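Local atomic coordinates of fimbrial subunit type 1 (Actinomyces oris, PDB entry 3UXF), a protein that forms the shaft of type 1 fimbriae as their major subunit, a secreted, wall-anchored pilin built of beta-sandwich domains on the bacterial surface. Residues V379-K384 and D443-V448; S387-R392 and A460-F465. One frame throughout, in Å; residues are numbered along the deposited sequence.

Contact 1 of 2, residues V379-K384 and D443-V448; sequences VYECTK and DYYCLV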
ATOM      1  N   VAL A 379      22.132  23.186   9.319  1.00 10.01           N
ATOM      2  CA  VAL A 379      21.981  22.311   8.138  1.00 10.20           C
ATOM      3  C   VAL A 379      20.852  22.814   7.257  1.00 10.77           C
ATOM      4  O   VAL A 379      19.797  23.237   7.768  1.00 12.03           O
ATOM      5  CB  VAL A 379      21.638  20.858   8.554  1.00  9.90           C
ATOM      6  CG1 VAL A 379      21.646  19.924   7.321  1.00 11.41           C
ATOM      7  CG2 VAL A 379      22.616  20.351   9.654  1.00 11.52           C
ATOM      8  N   TYR A 380      21.051  22.761   5.935  1.00  9.72           N
ATOM      9  CA  TYR A 380      20.007  23.135   4.985  1.00  9.67           C
ATOM     10  C   TYR A 380      19.839  22.023   3.942  1.00  8.64           C
ATOM     11  O   TYR A 380      20.761  21.236   3.715  1.00 10.68           O
ATOM     12  CB  TYR A 380      20.421  24.406   4.216  1.00  9.98           C
ATOM     13  CG  TYR A 380      20.560  25.644   5.083  1.00 11.14           C
ATOM     14  CD1 TYR A 380      21.676  25.814   5.880  1.00 11.41           C
ATOM     15  CD2 TYR A 380      19.591  26.653   5.061  1.00 11.93           C
ATOM     16  CE1 TYR A 380      21.828  26.945   6.670  1.00 11.88           C
ATOM     17  CE2 TYR A 380      19.722  27.791   5.875  1.00 13.74           C
ATOM     18  CZ  TYR A 380      20.836  27.917   6.661  1.00 14.40           C
ATOM     19  OH  TYR A 380      20.990  29.049   7.440  1.00 15.88           O
ATOM     20  N   GLU A 381      18.679  22.012   3.286  1.00  9.85           N
ATOM     21  CA  GLU A 381      18.621  21.373   1.975  1.00 10.46           C
ATOM     22  C   GLU A 381      19.265  22.349   1.001  1.00 12.71           C
ATOM     23  O   GLU A 381      19.156  23.554   1.195  1.00 13.51           O
ATOM     24  CB  GLU A 381      17.195  21.041   1.580  1.00 11.19           C
ATOM     25  CG  GLU A 381      16.676  19.818   2.361  1.00 12.39           C
ATOM     26  CD  GLU A 381      15.250  19.422   2.030  1.00 16.64           C
ATOM     27  OE1 GLU A 381      14.407  20.283   1.728  1.00 21.56           O
ATOM     28  OE2 GLU A 381      14.964  18.223   2.076  1.00 16.12           O
ATOM     29  N   CYS A 382      19.990  21.857  -0.000  1.00 13.23           N
ATOM     30  CA  CYS A 382      20.684  22.795  -0.901  1.00 13.07           C
ATOM     31  C   CYS A 382      20.906  22.170  -2.251  1.00 15.21           C
ATOM     32  O   CYS A 382      20.828  20.959  -2.423  1.00 13.77           O
ATOM     33  CB  CYS A 382      22.037  23.238  -0.339  1.00 13.76           C
ATOM     34  SG  CYS A 382      23.174  21.822  -0.147  1.00 13.52           S
ATOM     35  N   THR A 383      21.219  23.044  -3.203  1.00 12.20           N
ATOM     36  CA  THR A 383      21.578  22.622  -4.537  1.00 14.34           C
ATOM     37  C   THR A 383      23.068  22.877  -4.675  1.00 12.57           C
ATOM     38  O   THR A 383      23.539  24.011  -4.452  1.00 15.21           O
ATOM     39  CB  THR A 383      20.837  23.489  -5.533  1.00 15.31           C
ATOM     40  OG1 THR A 383      19.433  23.240  -5.411  1.00 17.38           O
ATOM     41  CG2 THR A 383      21.308  23.142  -6.966  1.00 17.00           C
ATOM     42  N   LYS A 384      23.827  21.831  -4.978  1.00 12.17           N
ATOM     43  CA  LYS A 384      25.269  21.952  -5.194  1.00 15.31           C
ATOM     44  C   LYS A 384      25.461  22.679  -6.508  1.00 18.91           C
ATOM     45  O   LYS A 384      24.750  22.416  -7.491  1.00 18.92           O
ATOM     46  CB  LYS A 384      25.883  20.556  -5.269  1.00 16.84           C
ATOM     47  CG  LYS A 384      27.376  20.469  -5.485  1.00 19.23           C
ATOM     48  CD  LYS A 384      27.782  19.014  -5.343  1.00 19.82           C
ATOM     49  CE  LYS A 384      28.958  18.646  -6.211  1.00 31.62           C
ATOM     50  NZ  LYS A 384      30.207  19.218  -5.678  1.00 36.90           N
ATOM     51  N   ASP A 443      19.720  17.261  -4.912  1.00 12.42           N
ATOM     52  CA  ASP A 443      19.476  16.228  -3.878  1.00 10.90           C
ATOM     53  C   ASP A 443      20.613  16.201  -2.858  1.00  9.90           C
ATOM     54  O   ASP A 443      21.296  15.197  -2.680  1.00 10.56           O
ATOM     55  CB  ASP A 443      19.317  14.864  -4.533  1.00 12.15           C
ATOM     56  CG  ASP A 443      18.084  14.793  -5.406  1.00 15.75           C
ATOM     57  OD1 ASP A 443      16.990  15.193  -4.959  1.00 13.54           O
ATOM     58  OD2 ASP A 443      18.201  14.364  -6.572  1.00 13.96           O
ATOM     59  N   TYR A 444      20.799  17.331  -2.172  1.00 10.24           N
ATOM     60  CA  TYR A 444      21.858  17.472  -1.176  1.00  9.57           C
ATOM     61  C   TYR A 444      21.352  18.110   0.111  1.00  8.86           C
ATOM     62  O   TYR A 444      20.375  18.874   0.111  1.00 10.01           O
ATOM     63  CB  TYR A 444      22.987  18.335  -1.722  1.00 11.03           C
ATOM     64  CG  TYR A 444      23.973  17.587  -2.567  1.00 10.69           C
ATOM     65  CD1 TYR A 444      25.016  16.903  -1.984  1.00 11.74           C
ATOM     66  CD2 TYR A 444      23.891  17.623  -3.956  1.00 13.50           C
ATOM     67  CE1 TYR A 444      25.928  16.230  -2.739  1.00 15.16           C
ATOM     68  CE2 TYR A 444      24.820  16.938  -4.731  1.00 13.47           C
ATOM     69  CZ  TYR A 444      25.840  16.270  -4.106  1.00 15.92           C
ATOM     70  OH  TYR A 444      26.791  15.591  -4.857  1.00 23.61           O
ATOM     71  N   TYR A 445      22.059  17.815   1.194  1.00  9.44           N
ATOM     72  CA  TYR A 445      22.050  18.699   2.352  1.00  7.26           C
ATOM     73  C   TYR A 445      23.342  19.521   2.335  1.00 10.19           C
ATOM     74  O   TYR A 445      24.287  19.163   1.633  1.00 11.27           O
ATOM     75  CB  TYR A 445      22.046  17.854   3.627  1.00  9.24           C
ATOM     76  CG  TYR A 445      20.772  17.079   3.794  1.00  8.27           C
ATOM     77  CD1 TYR A 445      19.546  17.740   3.855  1.00  9.27           C
ATOM     78  CD2 TYR A 445      20.780  15.696   3.912  1.00  7.65           C
ATOM     79  CE1 TYR A 445      18.344  17.017   4.009  1.00  9.68           C
ATOM     80  CE2 TYR A 445      19.588  14.952   4.069  1.00  8.52           C
ATOM     81  CZ  TYR A 445      18.371  15.634   4.123  1.00  8.58           C
ATOM     82  OH  TYR A 445      17.187  14.922   4.244  1.00  9.48           O
ATOM     83  N   CYS A 446      23.396  20.596   3.123  1.00  8.95           N
ATOM     84  CA  CYS A 446      24.600  21.424   3.254  1.00  9.51           C
ATOM     85  C   CYS A 446      24.824  21.692   4.720  1.00 10.90           C
ATOM     86  O   CYS A 446      23.878  22.062   5.421  1.00 11.35           O
ATOM     87  CB  CYS A 446      24.394  22.803   2.552  1.00 12.44           C
ATOM     88  SG  CYS A 446      24.831  22.672   0.764  1.00 16.91           S
ATOM     89  N   LEU A 447      26.055  21.534   5.184  1.00 10.96           N
ATOM     90  CA  LEU A 447      26.435  22.127   6.485  1.00 10.54           C
ATOM     91  C   LEU A 447      26.796  23.573   6.262  1.00 13.32           C
ATOM     92  O   LEU A 447      27.431  23.902   5.275  1.00 14.32           O
ATOM     93  CB  LEU A 447      27.657  21.423   7.042  1.00 11.55           C
ATOM     94  CG  LEU A 447      27.508  19.947   7.361  1.00 11.43           C
ATOM     95  CD1 LEU A 447      28.847  19.393   7.766  1.00 14.97           C
ATOM     96  CD2 LEU A 447      26.455  19.744   8.443  1.00 12.25           C
ATOM     97  N   VAL A 448      26.382  24.456   7.166  1.00 10.35           N
ATOM     98  CA  VAL A 448      26.943  25.803   7.189  1.00 10.11           C
ATOM     99  C   VAL A 448      27.630  25.955   8.525  1.00 10.42           C
ATOM    100  O   VAL A 448      27.025  25.783   9.579  1.00 11.18           O
ATOM    101  CB  VAL A 448      25.845  26.864   7.026  1.00  9.78           C
ATOM    102  CG1 VAL A 448      26.405  28.267   7.297  1.00 12.70           C
ATOM    103  CG2 VAL A 448      25.230  26.769   5.605  1.00 12.39           C
TER
HETATM  104  O   HOH W   1      16.040  15.757   1.813  1.00 13.59           O
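Residues 379-384 and 444-448 run antiparallel but strongly twisted, their short axes 121° apart, with Tyr380 and Cys446 as a hydrogen-bonded pair: Tyr380 N gives to Cys446 O at 3.0 Å, and Cys446 N to Tyr380 O at 2.8 Å. The strands belong to the C-terminal pilin domain, a prealbumin-like beta sandwich, and a disulfide ties them covalently. It joins Cys382 and Cys446, which sit two residues out of step, and it spans that offset because SG of Cys382 lies between its own backbone N and carbonyl carbon (chi1 62°) while SG of Cys446 stands anti to its carbonyl carbon. Tyr444 and Val448 flank Cys446 on the same face; CG2 of Val448 approaches the ring of Tyr380, 3.6 Å from CE1. At the far end the methylenes of Lys384 meet the Tyr444 side chain at a slant, CD 3.6 Å from CZ, a use of the long aliphatic stem that lets the ammonium lead on toward solvent. The other face is apolar where Val379 and Leu447 lie side by side, both touching Ile422. Glu381 runs extended alongside Tyr445, carboxylate and ring planes 19° apart. The phenol suits this place by being apolar along its flank and polar at its end: Tyr445 OH is hydrogen-bonded to Arg426 O, and one water donates to both Tyr445 OH, at 2.8 Å, and Glu381 OE2, at 2.7 Å.

Contact 2 of 2, residues S387-R392 and A460-F465; sequences SGATLR and ADPLPF. With CA (calcium ion), chain B.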
ATOM      1  N   SER A 387      29.898  27.033  -7.785  1.00 19.24           N
ATOM      2  CA  SER A 387      30.535  27.991  -6.881  1.00 18.14           C
ATOM      3  C   SER A 387      30.320  27.661  -5.411  1.00 18.33           C
ATOM      4  O   SER A 387      30.654  28.463  -4.546  1.00 15.45           O
ATOM      5  CB  SER A 387      30.048  29.400  -7.183  1.00 19.14           C
ATOM      6  OG  SER A 387      28.649  29.516  -6.987  1.00 23.54           O
ATOM      7  N   GLY A 388      29.783  26.482  -5.123  1.00 18.04           N
ATOM      8  CA  GLY A 388      29.550  26.074  -3.748  1.00 14.98           C
ATOM      9  C   GLY A 388      28.190  25.405  -3.657  1.00 15.33           C
ATOM     10  O   GLY A 388      28.038  24.259  -4.066  1.00 16.05           O
ATOM     11  N   ALA A 389      27.208  26.139  -3.155  1.00 15.05           N
ATOM     12  CA  ALA A 389      25.857  25.643  -3.073  1.00 13.61           C
ATOM     13  C   ALA A 389      24.909  26.780  -2.841  1.00 16.88           C
ATOM     14  O   ALA A 389      25.280  27.818  -2.287  1.00 18.80           O
ATOM     15  CB  ALA A 389      25.727  24.597  -1.940  1.00 13.45           C
ATOM     16  N   THR A 390      23.681  26.580  -3.290  1.00 14.96           N
ATOM     17  CA  THR A 390      22.587  27.494  -3.027  1.00 14.77           C
ATOM     18  C   THR A 390      21.694  26.906  -1.920  1.00 14.85           C
ATOM     19  O   THR A 390      21.083  25.841  -2.086  1.00 16.00           O
ATOM     20  CB  THR A 390      21.741  27.678  -4.281  1.00 20.19           C
ATOM     21  OG1 THR A 390      22.558  28.221  -5.327  1.00 23.80           O
ATOM     22  CG2 THR A 390      20.580  28.615  -4.016  1.00 22.59           C
ATOM     23  N   LEU A 391      21.609  27.597  -0.787  1.00 15.83           N
ATOM     24  CA  LEU A 391      20.786  27.121   0.322  1.00 15.67           C
ATOM     25  C   LEU A 391      19.313  27.280   0.011  1.00 17.07           C
ATOM     26  O   LEU A 391      18.885  28.295  -0.562  1.00 17.34           O
ATOM     27  CB  LEU A 391      21.110  27.899   1.605  1.00 12.18           C
ATOM     28  CG  LEU A 391      22.589  27.927   1.995  1.00 13.42           C
ATOM     29  CD1 LEU A 391      22.725  28.722   3.282  1.00 13.31           C
ATOM     30  CD2 LEU A 391      23.083  26.488   2.155  1.00 14.49           C
ATOM     31  N   ARG A 392      18.530  26.267   0.368  1.00 14.15           N
ATOM     32  CA  ARG A 392      17.079  26.314   0.218  1.00 17.44           C
ATOM     33  C   ARG A 392      16.459  26.747   1.566  1.00 19.47           C
ATOM     34  O   ARG A 392      16.842  26.279   2.630  1.00 16.35           O
ATOM     35  CB  ARG A 392      16.601  24.908  -0.236  1.00 21.73           C
ATOM     36  CG  ARG A 392      15.213  24.745  -0.873  1.00 31.10           C
ATOM     37  CD  ARG A 392      15.057  23.333  -1.598  1.00 29.47           C
ATOM     38  NE  ARG A 392      16.204  23.013  -2.472  1.00 23.67           N
ATOM     39  CZ  ARG A 392      16.788  21.811  -2.573  1.00 21.82           C
ATOM     40  NH1 ARG A 392      16.333  20.769  -1.883  1.00 21.93           N
ATOM     41  NH2 ARG A 392      17.860  21.650  -3.359  1.00 19.83           N
ATOM     42  N   ALA A 460      34.348  29.388   3.502  1.00 11.11           N
ATOM     43  CA  ALA A 460      33.948  30.190   2.376  1.00 12.12           C
ATOM     44  C   ALA A 460      32.538  29.858   1.886  1.00 13.80           C
ATOM     45  O   ALA A 460      31.779  30.743   1.527  1.00 12.93           O
ATOM     46  CB  ALA A 460      34.951  30.015   1.253  1.00 13.62           C
ATOM     47  N   ASP A 461      32.219  28.570   1.893  1.00 12.45           N
ATOM     48  CA  ASP A 461      31.013  28.043   1.281  1.00 13.35           C
ATOM     49  C   ASP A 461      30.282  27.101   2.232  1.00 11.43           C
ATOM     50  O   ASP A 461      30.883  26.574   3.166  1.00 11.77           O
ATOM     51  CB  ASP A 461      31.426  27.192   0.075  1.00 13.39           C
ATOM     52  CG  ASP A 461      31.837  28.025  -1.119  1.00 13.54           C
ATOM     53  OD1 ASP A 461      31.207  29.064  -1.401  1.00 14.84           O
ATOM     54  OD2 ASP A 461      32.812  27.620  -1.777  1.00 15.78           O
ATOM     55  N   PRO A 462      28.995  26.835   1.953  1.00 13.05           N
ATOM     56  CA  PRO A 462      28.331  25.676   2.574  1.00 12.02           C
ATOM     57  C   PRO A 462      29.002  24.407   2.093  1.00 12.07           C
ATOM     58  O   PRO A 462      29.682  24.409   1.044  1.00 12.78           O
ATOM     59  CB  PRO A 462      26.905  25.717   2.016  1.00 11.01           C
ATOM     60  CG  PRO A 462      26.735  27.061   1.367  1.00 14.24           C
ATOM     61  CD  PRO A 462      28.159  27.446   0.914  1.00 13.74           C
ATOM     62  N   LEU A 463      28.801  23.321   2.844  1.00 12.31           N
ATOM     63  CA  LEU A 463      29.480  22.064   2.558  1.00 12.72           C
ATOM     64  C   LEU A 463      28.456  20.976   2.272  1.00 11.35           C
ATOM     65  O   LEU A 463      27.809  20.462   3.189  1.00 13.69           O
ATOM     66  CB  LEU A 463      30.276  21.670   3.799  1.00 11.13           C
ATOM     67  CG  LEU A 463      31.228  22.763   4.284  1.00 15.37           C
ATOM     68  CD1 LEU A 463      31.892  22.313   5.589  1.00 16.42           C
ATOM     69  CD2 LEU A 463      32.256  23.087   3.222  1.00 21.81           C
ATOM     70  N   PRO A 464      28.293  20.601   1.000  1.00 11.04           N
ATOM     71  CA  PRO A 464      27.254  19.630   0.627  1.00 10.40           C
ATOM     72  C   PRO A 464      27.621  18.248   1.090  1.00 11.77           C
ATOM     73  O   PRO A 464      28.805  17.884   1.101  1.00 13.01           O
ATOM     74  CB  PRO A 464      27.226  19.703  -0.894  1.00 12.76           C
ATOM     75  CG  PRO A 464      27.729  21.091  -1.189  1.00 14.45           C
ATOM     76  CD  PRO A 464      28.821  21.308  -0.169  1.00 13.90           C
ATOM     77  N   PHE A 465      26.596  17.477   1.423  1.00 10.64           N
ATOM     78  CA  PHE A 465      26.744  16.057   1.751  1.00 10.82           C
ATOM     79  C   PHE A 465      25.423  15.363   1.555  1.00 10.50           C
ATOM     80  O   PHE A 465      24.383  16.012   1.431  1.00 10.50           O
ATOM     81  CB  PHE A 465      27.240  15.863   3.202  1.00 12.65           C
ATOM     82  CG  PHE A 465      26.203  16.208   4.246  1.00 11.26           C
ATOM     83  CD1 PHE A 465      26.050  17.524   4.654  1.00 10.59           C
ATOM     84  CD2 PHE A 465      25.404  15.217   4.840  1.00 11.84           C
ATOM     85  CE1 PHE A 465      25.097  17.900   5.600  1.00 10.96           C
ATOM     86  CE2 PHE A 465      24.451  15.592   5.805  1.00 11.01           C
ATOM     87  CZ  PHE A 465      24.299  16.914   6.186  1.00  9.93           C
TER
HETATM   88 CA    CA B   1      32.483  29.348  -3.514  1.00 14.17          CA
HETATM   89  O   HOH W   2      28.403  28.794  -2.286  1.00 19.35           O
HETATM   90  O   HOH W   3      33.377  30.433  -5.464  1.00 18.22           O
HETATM   91  O   HOH W   4      31.233  31.486  -3.267  1.00 15.69           O
HETATM   92  O   HOH W   5      33.469  27.435  -4.733  1.00 18.29           O
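Asp461 reaches across to Ser387 with its carboxylate turned onto a calcium ion, which it grips with both oxygens: OD1 and OD2 each lie 2.5 Å from the metal. From the other segment comes a main-chain ligand, Ser387 O, at 2.3 Å, and three waters make up the six ligands found. Aspartate suits the place because its short stem carries two hard anionic oxygens; with CG anti to the carbonyl carbon (chi1 -76°), the group is directed at residues 387-388. Ser387 O and Asp461 OD1 are only 3.2 Å apart, two oxygens with no proton between them, and the cation presumably offsets their repulsion. Gly388 follows at backbone angles (phi 138°, psi -102°) that favour glycine, and its CA lies beside the Asp461 carboxylate, 4.0 Å from CG. A further water, outside the metal's shell, accepts from Ala389 N and donates to Asp461 OD1, each at 3.0 Å.

Both segments lie in the prealbumin-like domain, where strand 388-391 pairs with 376-385 and strand 463-465 with 444-451; between the two segments there is no direct hydrogen bond, and beyond the calcium site they meet through apolar side chains. Pro462 and Pro464, either side of Leu463, present their rings to strand 388-391. The small methyl of Ala389 faces both, its CB 4.1 Å from CG of Pro464 and 4.2 Å from CG of Pro462. Leu391 slants across Pro462 and brings its CD2 methyl to within 3.8 Å of the ring's CG. Proline offers a compact, rigid apolar surface, and Ala389 and Pro464 also touch Cys446 beneath, while Leu391 packs on Tyr380.

Overall arrangement
Both contacts belong to one curled antiparallel sheet, their centres about 6 Å apart. Contact 1 is largely buried and pairs strands 376-385 and 444-451; contact 2, at the surface, brings together the strands that follow each of these in the chain, 388-391 and 463-465. The segments alternate in sequence, and backbone bonds join each outer strand to its neighbour: Thr390 N is 2.8 Å from Thr383 O, and Leu463 N is 2.9 Å from Leu447 O. Chemistry changes with depth. Inside, main-chain hydrogen bonds and a disulfide join neighbouring strands; outside, without a direct hydrogen bond between the segments, prolines, Ala389 and Leu391 pack over the disulfide while a hydrated calcium ion links the exposed ends.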